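Local coordinates for protein murein peptide amidase A (Escherichia coli O157:H7, PDB 5HXD) that probably hydrolyses the gamma-D-glutamyl-diaminopimelic acid amide bond of murein tripeptide as a zinc-dependent peptidase in peptidoglycan breakdown, at residues H19-W31 and R72-C84. Residues are numbered along the deposited sequence; the frame is centred on the assembly and turned at random.
Sequences HYGRSLLGAPLIW and RHHVVLCVNPDGC
His74 and Trp31 form an offset edge-to-face pair: the indole's six-membered ring turns its edge to the imidazole face, centroids 5.7 Å apart and planes at 61°. The two side chains run alongside each other, pointing the same way, while His74 ND1 has its polar partner in the backbone N of Ala34. Val76 splits its branches: CG2 lies 3.7 Å from Trp31 CB, and CG1, anti to the backbone N, reaches Tyr20 OH at 3.6 Å. Strands 28-31 and 74-76 run nearly antiparallel, at 149°; a water bridges the two segments, accepting from Ile30 N and donating to Cys78 O. Strand 74-76 is an outermost strand of the mixed sheet of this M14 carboxypeptidase fold, so the hairpin formed by strands 18-22 and 28-31 flanks that edge. After Val79, whose carbonyl O meets Leu29 CD2, the Pro81 ring crosses the Leu29 side chain at about a right angle, CD 3.6 Å from the same CD2. Asp82, in the first turn of the helix that Asn80 N-caps, then grips the type I turn Ser23-Gly26 with both carboxylate oxygens. OD2 accepts from Leu25 N on its syn side (2.8 Å, N-H...O 151°), whereas Ser23 OG donates to OD1 from above the carboxylate plane at 2.9 Å. Ser23 OG also accepts from Ala27 N, so the hydroxyl links the carboxylate to the backbone just after the turn. Next to the turn, Ala27 packs on Ala27 of the second subunit, and Leu25 O accepts from Arg22 NH1 of that subunit.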
ATOM      1  N   HIS A  19      10.115  14.094   9.191  1.00 53.57           N
ATOM      2  CA  HIS A  19       9.575  14.365   7.859  1.00 51.28           C
ATOM      3  C   HIS A  19      10.613  15.034   6.940  1.00 49.53           C
ATOM      4  O   HIS A  19      11.204  16.035   7.330  1.00 48.96           O
ATOM      5  CB  HIS A  19       8.339  15.272   7.935  1.00 48.76           C
ATOM      6  CG  HIS A  19       7.183  14.688   8.697  1.00 60.92           C
ATOM      7  ND1 HIS A  19       6.693  13.424   8.453  1.00 60.11           N
ATOM      8  CD2 HIS A  19       6.381  15.231   9.640  1.00 63.48           C
ATOM      9  CE1 HIS A  19       5.662  13.197   9.251  1.00 57.42           C
ATOM     10  NE2 HIS A  19       5.446  14.276   9.973  1.00 55.35           N
ATOM     11  N   TYR A  20      10.809  14.522   5.723  1.00 45.00           N
ATOM     12  CA  TYR A  20      11.618  15.244   4.724  1.00 44.20           C
ATOM     13  C   TYR A  20      10.791  15.889   3.597  1.00 47.85           C
ATOM     14  O   TYR A  20      11.334  16.214   2.533  1.00 45.07           O
ATOM     15  CB  TYR A  20      12.667  14.326   4.093  1.00 43.64           C
ATOM     16  CG  TYR A  20      12.090  13.220   3.224  1.00 46.96           C
ATOM     17  CD1 TYR A  20      11.984  13.370   1.848  1.00 43.11           C
ATOM     18  CD2 TYR A  20      11.668  12.016   3.787  1.00 45.65           C
ATOM     19  CE1 TYR A  20      11.475  12.363   1.066  1.00 44.49           C
ATOM     20  CE2 TYR A  20      11.159  11.009   3.015  1.00 42.00           C
ATOM     21  CZ  TYR A  20      11.059  11.183   1.657  1.00 43.34           C
ATOM     22  OH  TYR A  20      10.551  10.159   0.889  1.00 41.20           O
ATOM     23  N   GLY A  21       9.485  16.064   3.812  1.00 46.17           N
ATOM     24  CA  GLY A  21       8.706  16.876   2.897  1.00 41.13           C
ATOM     25  C   GLY A  21       7.216  16.622   2.854  1.00 43.26           C
ATOM     26  O   GLY A  21       6.629  16.139   3.818  1.00 47.17           O
ATOM     27  N   ARG A  22       6.613  16.968   1.717  1.00 43.33           N
ATOM     28  CA  ARG A  22       5.202  16.721   1.435  1.00 35.66           C
ATOM     29  C   ARG A  22       4.975  16.163   0.012  1.00 40.72           C
ATOM     30  O   ARG A  22       5.525  16.664  -0.979  1.00 30.61           O
ATOM     31  CB  ARG A  22       4.386  18.001   1.620  1.00 30.46           C
ATOM     32  CG  ARG A  22       4.239  18.471   3.054  1.00 36.13           C
ATOM     33  CD  ARG A  22       3.424  17.497   3.863  1.00 46.15           C
ATOM     34  NE  ARG A  22       3.455  17.744   5.309  1.00 50.76           N
ATOM     35  CZ  ARG A  22       2.474  17.378   6.135  1.00 46.56           C
ATOM     36  NH1 ARG A  22       1.415  16.766   5.642  1.00 44.62           N
ATOM     37  NH2 ARG A  22       2.546  17.616   7.442  1.00 46.61           N
ATOM     38  N   SER A  23       4.144  15.122  -0.068  1.00 45.32           N
ATOM     39  CA  SER A  23       3.615  14.624  -1.336  1.00 38.19           C
ATOM     40  C   SER A  23       2.774  15.690  -2.009  1.00 37.42           C
ATOM     41  O   SER A  23       2.311  16.626  -1.368  1.00 35.67           O
ATOM     42  CB  SER A  23       2.768  13.353  -1.132  1.00 41.81           C
ATOM     43  OG  SER A  23       1.603  13.594  -0.346  1.00 42.74           O
ATOM     44  N   LEU A  24       2.578  15.524  -3.308  1.00 40.59           N
ATOM     45  CA  LEU A  24       1.682  16.367  -4.090  1.00 41.71           C
ATOM     46  C   LEU A  24       0.286  16.607  -3.481  1.00 39.84           C
ATOM     47  O   LEU A  24      -0.251  17.715  -3.545  1.00 43.40           O
ATOM     48  CB  LEU A  24       1.514  15.756  -5.469  1.00 38.10           C
ATOM     49  CG  LEU A  24       0.821  16.710  -6.417  1.00 44.23           C
ATOM     50  CD1 LEU A  24       1.623  18.009  -6.573  1.00 38.41           C
ATOM     51  CD2 LEU A  24       0.632  16.022  -7.740  1.00 44.53           C
ATOM     52  N   LEU A  25      -0.309  15.576  -2.895  1.00 41.74           N
ATOM     53  CA  LEU A  25      -1.653  15.713  -2.333  1.00 39.83           C
ATOM     54  C   LEU A  25      -1.629  16.153  -0.861  1.00 36.06           C
ATOM     55  O   LEU A  25      -2.675  16.351  -0.239  1.00 38.70           O
ATOM     56  CB  LEU A  25      -2.438  14.394  -2.490  1.00 42.83           C
ATOM     57  CG  LEU A  25      -2.914  13.973  -3.897  1.00 44.54           C
ATOM     58  CD1 LEU A  25      -3.924  12.818  -3.850  1.00 39.93           C
ATOM     59  CD2 LEU A  25      -3.499  15.154  -4.676  1.00 36.28           C
ATOM     60  N   GLY A  26      -0.442  16.306  -0.296  1.00 38.73           N
ATOM     61  CA  GLY A  26      -0.330  16.887   1.034  1.00 39.28           C
ATOM     62  C   GLY A  26       0.060  15.948   2.163  1.00 38.70           C
ATOM     63  O   GLY A  26       0.095  16.362   3.316  1.00 39.87           O
ATOM     64  N   ALA A  27       0.353  14.692   1.853  1.00 35.58           N
ATOM     65  CA  ALA A  27       0.765  13.755   2.891  1.00 36.46           C
ATOM     66  C   ALA A  27       2.204  14.051   3.315  1.00 39.41           C
ATOM     67  O   ALA A  27       2.951  14.680   2.565  1.00 40.89           O
ATOM     68  CB  ALA A  27       0.632  12.329   2.405  1.00 37.96           C
ATOM     69  N   PRO A  28       2.602  13.622   4.521  1.00 39.82           N
ATOM     70  CA  PRO A  28       4.017  13.892   4.807  1.00 43.66           C
ATOM     71  C   PRO A  28       4.926  12.871   4.153  1.00 41.19           C
ATOM     72  O   PRO A  28       4.545  11.716   3.958  1.00 40.08           O
ATOM     73  CB  PRO A  28       4.108  13.811   6.337  1.00 40.37           C
ATOM     74  CG  PRO A  28       2.923  13.030   6.764  1.00 43.04           C
ATOM     75  CD  PRO A  28       1.859  13.165   5.707  1.00 39.53           C
ATOM     76  N   LEU A  29       6.116  13.313   3.776  1.00 43.41           N
ATOM     77  CA  LEU A  29       7.168  12.379   3.420  1.00 41.88           C
ATOM     78  C   LEU A  29       7.936  12.050   4.706  1.00 41.82           C
ATOM     79  O   LEU A  29       8.460  12.927   5.369  1.00 44.21           O
ATOM     80  CB  LEU A  29       8.045  12.966   2.319  1.00 45.14           C
ATOM     81  CG  LEU A  29       7.237  13.203   1.024  1.00 43.79           C
ATOM     82  CD1 LEU A  29       7.972  14.099   0.055  1.00 37.52           C
ATOM     83  CD2 LEU A  29       6.874  11.885   0.342  1.00 42.01           C
ATOM     84  N   ILE A  30       7.931  10.776   5.076  1.00 47.38           N
ATOM     85  CA  ILE A  30       8.382  10.322   6.387  1.00 48.79           C
ATOM     86  C   ILE A  30       9.679   9.528   6.259  1.00 47.63           C
ATOM     87  O   ILE A  30       9.816   8.713   5.347  1.00 48.93           O
ATOM     88  CB  ILE A  30       7.288   9.441   7.070  1.00 43.58           C
ATOM     89  CG1 ILE A  30       5.978  10.220   7.179  1.00 46.87           C
ATOM     90  CG2 ILE A  30       7.729   8.967   8.434  1.00 43.23           C
ATOM     91  CD1 ILE A  30       4.731   9.349   7.440  1.00 42.80           C
ATOM     92  N   TRP A  31      10.632   9.766   7.156  1.00 45.39           N
ATOM     93  CA  TRP A  31      11.819   8.919   7.204  1.00 47.55           C
ATOM     94  C   TRP A  31      12.285   8.661   8.616  1.00 46.80           C
ATOM     95  O   TRP A  31      11.916   9.357   9.565  1.00 46.36           O
ATOM     96  CB  TRP A  31      12.978   9.509   6.393  1.00 46.40           C
ATOM     97  CG  TRP A  31      13.581  10.744   6.966  1.00 49.94           C
ATOM     98  CD1 TRP A  31      12.952  11.937   7.194  1.00 48.36           C
ATOM     99  CD2 TRP A  31      14.951  10.931   7.362  1.00 47.25           C
ATOM    100  NE1 TRP A  31      13.843  12.851   7.707  1.00 51.87           N
ATOM    101  CE2 TRP A  31      15.074  12.259   7.822  1.00 50.61           C
ATOM    102  CE3 TRP A  31      16.076  10.105   7.368  1.00 45.16           C
ATOM    103  CZ2 TRP A  31      16.284  12.779   8.289  1.00 49.43           C
ATOM    104  CZ3 TRP A  31      17.283  10.625   7.822  1.00 50.27           C
ATOM    105  CH2 TRP A  31      17.376  11.948   8.281  1.00 51.64           C
ATOM    106  N   ARG A  72      21.700   0.269  11.774  1.00 48.95           N
ATOM    107  CA  ARG A  72      22.845   0.980  11.232  1.00 50.38           C
ATOM    108  C   ARG A  72      22.487   1.978  10.117  1.00 56.34           C
ATOM    109  O   ARG A  72      23.242   2.927   9.855  1.00 53.01           O
ATOM    110  CB  ARG A  72      23.873  -0.031  10.716  1.00 59.68           C
ATOM    111  CG  ARG A  72      24.170  -1.170  11.690  1.00 63.38           C
ATOM    112  CD  ARG A  72      25.312  -2.041  11.194  1.00 63.61           C
ATOM    113  NE  ARG A  72      26.508  -1.901  12.023  1.00 70.82           N
ATOM    114  CZ  ARG A  72      26.912  -2.791  12.926  1.00 68.61           C
ATOM    115  NH1 ARG A  72      26.221  -3.909  13.133  1.00 63.10           N
ATOM    116  NH2 ARG A  72      28.014  -2.558  13.624  1.00 75.25           N
ATOM    117  N   HIS A  73      21.330   1.769   9.484  1.00 58.86           N
ATOM    118  CA  HIS A  73      20.985   2.454   8.235  1.00 53.28           C
ATOM    119  C   HIS A  73      19.663   3.228   8.290  1.00 49.91           C
ATOM    120  O   HIS A  73      18.733   2.830   8.977  1.00 49.65           O
ATOM    121  CB  HIS A  73      20.936   1.430   7.089  1.00 57.11           C
ATOM    122  CG  HIS A  73      22.135   0.523   7.033  1.00 57.27           C
ATOM    123  ND1 HIS A  73      23.426   0.990   7.132  1.00 48.93           N
ATOM    124  CD2 HIS A  73      22.234  -0.822   6.883  1.00 56.54           C
ATOM    125  CE1 HIS A  73      24.270  -0.024   7.049  1.00 48.26           C
ATOM    126  NE2 HIS A  73      23.570  -1.136   6.898  1.00 48.28           N
ATOM    127  N   HIS A  74      19.604   4.336   7.551  1.00 48.76           N
ATOM    128  CA  HIS A  74      18.406   5.168   7.432  1.00 46.08           C
ATOM    129  C   HIS A  74      17.288   4.484   6.637  1.00 46.14           C
ATOM    130  O   HIS A  74      17.555   3.675   5.744  1.00 45.89           O
ATOM    131  CB  HIS A  74      18.738   6.499   6.747  1.00 46.37           C
ATOM    132  CG  HIS A  74      19.859   7.258   7.383  1.00 45.53           C
ATOM    133  ND1 HIS A  74      19.791   7.743   8.669  1.00 50.23           N
ATOM    134  CD2 HIS A  74      21.061   7.642   6.900  1.00 47.43           C
ATOM    135  CE1 HIS A  74      20.912   8.377   8.962  1.00 40.79           C
ATOM    136  NE2 HIS A  74      21.700   8.330   7.904  1.00 42.36           N
ATOM    137  N   VAL A  75      16.039   4.844   6.930  1.00 47.67           N
ATOM    138  CA  VAL A  75      14.888   4.166   6.328  1.00 45.44           C
ATOM    139  C   VAL A  75      13.793   5.120   5.854  1.00 44.48           C
ATOM    140  O   VAL A  75      13.352   5.999   6.601  1.00 45.96           O
ATOM    141  CB  VAL A  75      14.261   3.150   7.319  1.00 48.43           C
ATOM    142  CG1 VAL A  75      12.951   2.574   6.758  1.00 46.31           C
ATOM    143  CG2 VAL A  75      15.258   2.032   7.647  1.00 41.84           C
ATOM    144  N   VAL A  76      13.389   4.936   4.598  1.00 40.46           N
ATOM    145  CA  VAL A  76      12.173   5.526   4.036  1.00 44.56           C
ATOM    146  C   VAL A  76      11.189   4.423   3.605  1.00 41.81           C
ATOM    147  O   VAL A  76      11.428   3.709   2.628  1.00 44.17           O
ATOM    148  CB  VAL A  76      12.498   6.416   2.812  1.00 47.20           C
ATOM    149  CG1 VAL A  76      11.214   6.844   2.082  1.00 38.84           C
ATOM    150  CG2 VAL A  76      13.354   7.597   3.224  1.00 38.67           C
ATOM    151  N   LEU A  77      10.087   4.273   4.331  1.00 44.24           N
ATOM    152  CA  LEU A  77       9.113   3.222   4.017  1.00 38.86           C
ATOM    153  C   LEU A  77       8.359   3.486   2.718  1.00 42.70           C
ATOM    154  O   LEU A  77       8.098   2.556   1.954  1.00 45.75           O
ATOM    155  CB  LEU A  77       8.108   3.059   5.153  1.00 38.13           C
ATOM    156  CG  LEU A  77       8.683   2.480   6.438  1.00 43.01           C
ATOM    157  CD1 LEU A  77       7.653   2.496   7.536  1.00 45.44           C
ATOM    158  CD2 LEU A  77       9.132   1.080   6.157  1.00 45.86           C
ATOM    159  N   CYS A  78       8.007   4.741   2.456  1.00 39.35           N
ATOM    160  CA  CYS A  78       7.181   5.028   1.295  1.00 38.51           C
ATOM    161  C   CYS A  78       7.578   6.335   0.594  1.00 41.06           C
ATOM    162  O   CYS A  78       7.284   7.442   1.064  1.00 38.70           O
ATOM    163  CB  CYS A  78       5.708   5.053   1.715  1.00 39.96           C
ATOM    164  SG  CYS A  78       4.544   4.924   0.371  1.00 43.49           S
ATOM    165  N   VAL A  79       8.266   6.193  -0.536  1.00 39.75           N
ATOM    166  CA  VAL A  79       8.697   7.340  -1.324  1.00 37.96           C
ATOM    167  C   VAL A  79       7.469   8.074  -1.886  1.00 44.20           C
ATOM    168  O   VAL A  79       7.442   9.306  -1.950  1.00 43.31           O
ATOM    169  CB  VAL A  79       9.654   6.899  -2.466  1.00 40.08           C
ATOM    170  CG1 VAL A  79       9.845   8.004  -3.478  1.00 42.30           C
ATOM    171  CG2 VAL A  79      11.014   6.461  -1.911  1.00 39.16           C
ATOM    172  N   ASN A  80       6.429   7.304  -2.215  1.00 42.52           N
ATOM    173  CA  ASN A  80       5.256   7.790  -2.945  1.00 35.86           C
ATOM    174  C   ASN A  80       3.951   7.555  -2.192  1.00 38.85           C
ATOM    175  O   ASN A  80       3.137   6.771  -2.625  1.00 38.08           O
ATOM    176  CB  ASN A  80       5.223   7.092  -4.306  1.00 38.08           C
ATOM    177  CG  ASN A  80       4.075   7.525  -5.191  1.00 37.60           C
ATOM    178  OD1 ASN A  80       3.409   8.526  -4.937  1.00 43.97           O
ATOM    179  ND2 ASN A  80       3.856   6.773  -6.264  1.00 34.23           N
ATOM    180  N   PRO A  81       3.742   8.241  -1.060  1.00 42.28           N
ATOM    181  CA  PRO A  81       2.578   7.935  -0.212  1.00 37.03           C
ATOM    182  C   PRO A  81       1.205   8.224  -0.840  1.00 40.24           C
ATOM    183  O   PRO A  81       0.195   7.705  -0.330  1.00 38.76           O
ATOM    184  CB  PRO A  81       2.799   8.822   1.021  1.00 37.96           C
ATOM    185  CG  PRO A  81       3.780   9.838   0.622  1.00 36.47           C
ATOM    186  CD  PRO A  81       4.615   9.261  -0.462  1.00 37.20           C
ATOM    187  N   ASP A  82       1.162   9.034  -1.901  1.00 43.06           N
ATOM    188  CA  ASP A  82      -0.078   9.236  -2.673  1.00 43.65           C
ATOM    189  C   ASP A  82      -0.310   8.047  -3.610  1.00 39.55           C
ATOM    190  O   ASP A  82      -1.444   7.666  -3.870  1.00 36.98           O
ATOM    191  CB  ASP A  82      -0.043  10.534  -3.504  1.00 41.56           C
ATOM    192  CG  ASP A  82      -0.036  11.790  -2.657  1.00 40.68           C
ATOM    193  OD1 ASP A  82      -0.340  11.729  -1.446  1.00 37.11           O
ATOM    194  OD2 ASP A  82       0.270  12.855  -3.224  1.00 44.04           O
ATOM    195  N   GLY A  83       0.786   7.499  -4.135  1.00 38.58           N
ATOM    196  CA  GLY A  83       0.759   6.267  -4.901  1.00 36.03           C
ATOM    197  C   GLY A  83       0.168   5.121  -4.094  1.00 40.52           C
ATOM    198  O   GLY A  83      -0.862   4.567  -4.510  1.00 38.15           O
ATOM    199  N   CYS A  84       0.798   4.780  -2.955  1.00 36.47           N
ATOM    200  CA  CYS A  84       0.361   3.671  -2.093  1.00 38.29           C
ATOM    201  C   CYS A  84      -1.161   3.770  -1.756  1.00 41.75           C
ATOM    202  O   CYS A  84      -1.881   2.767  -1.812  1.00 41.70           O
ATOM    203  CB  CYS A  84       1.165   3.589  -0.764  1.00 28.88           C
ATOM    204  SG  CYS A  84       2.846   4.292  -0.645  1.00 67.38           S
TER
HETATM  205  O   HOH W   1       6.738   9.103   2.893  1.00 42.65           O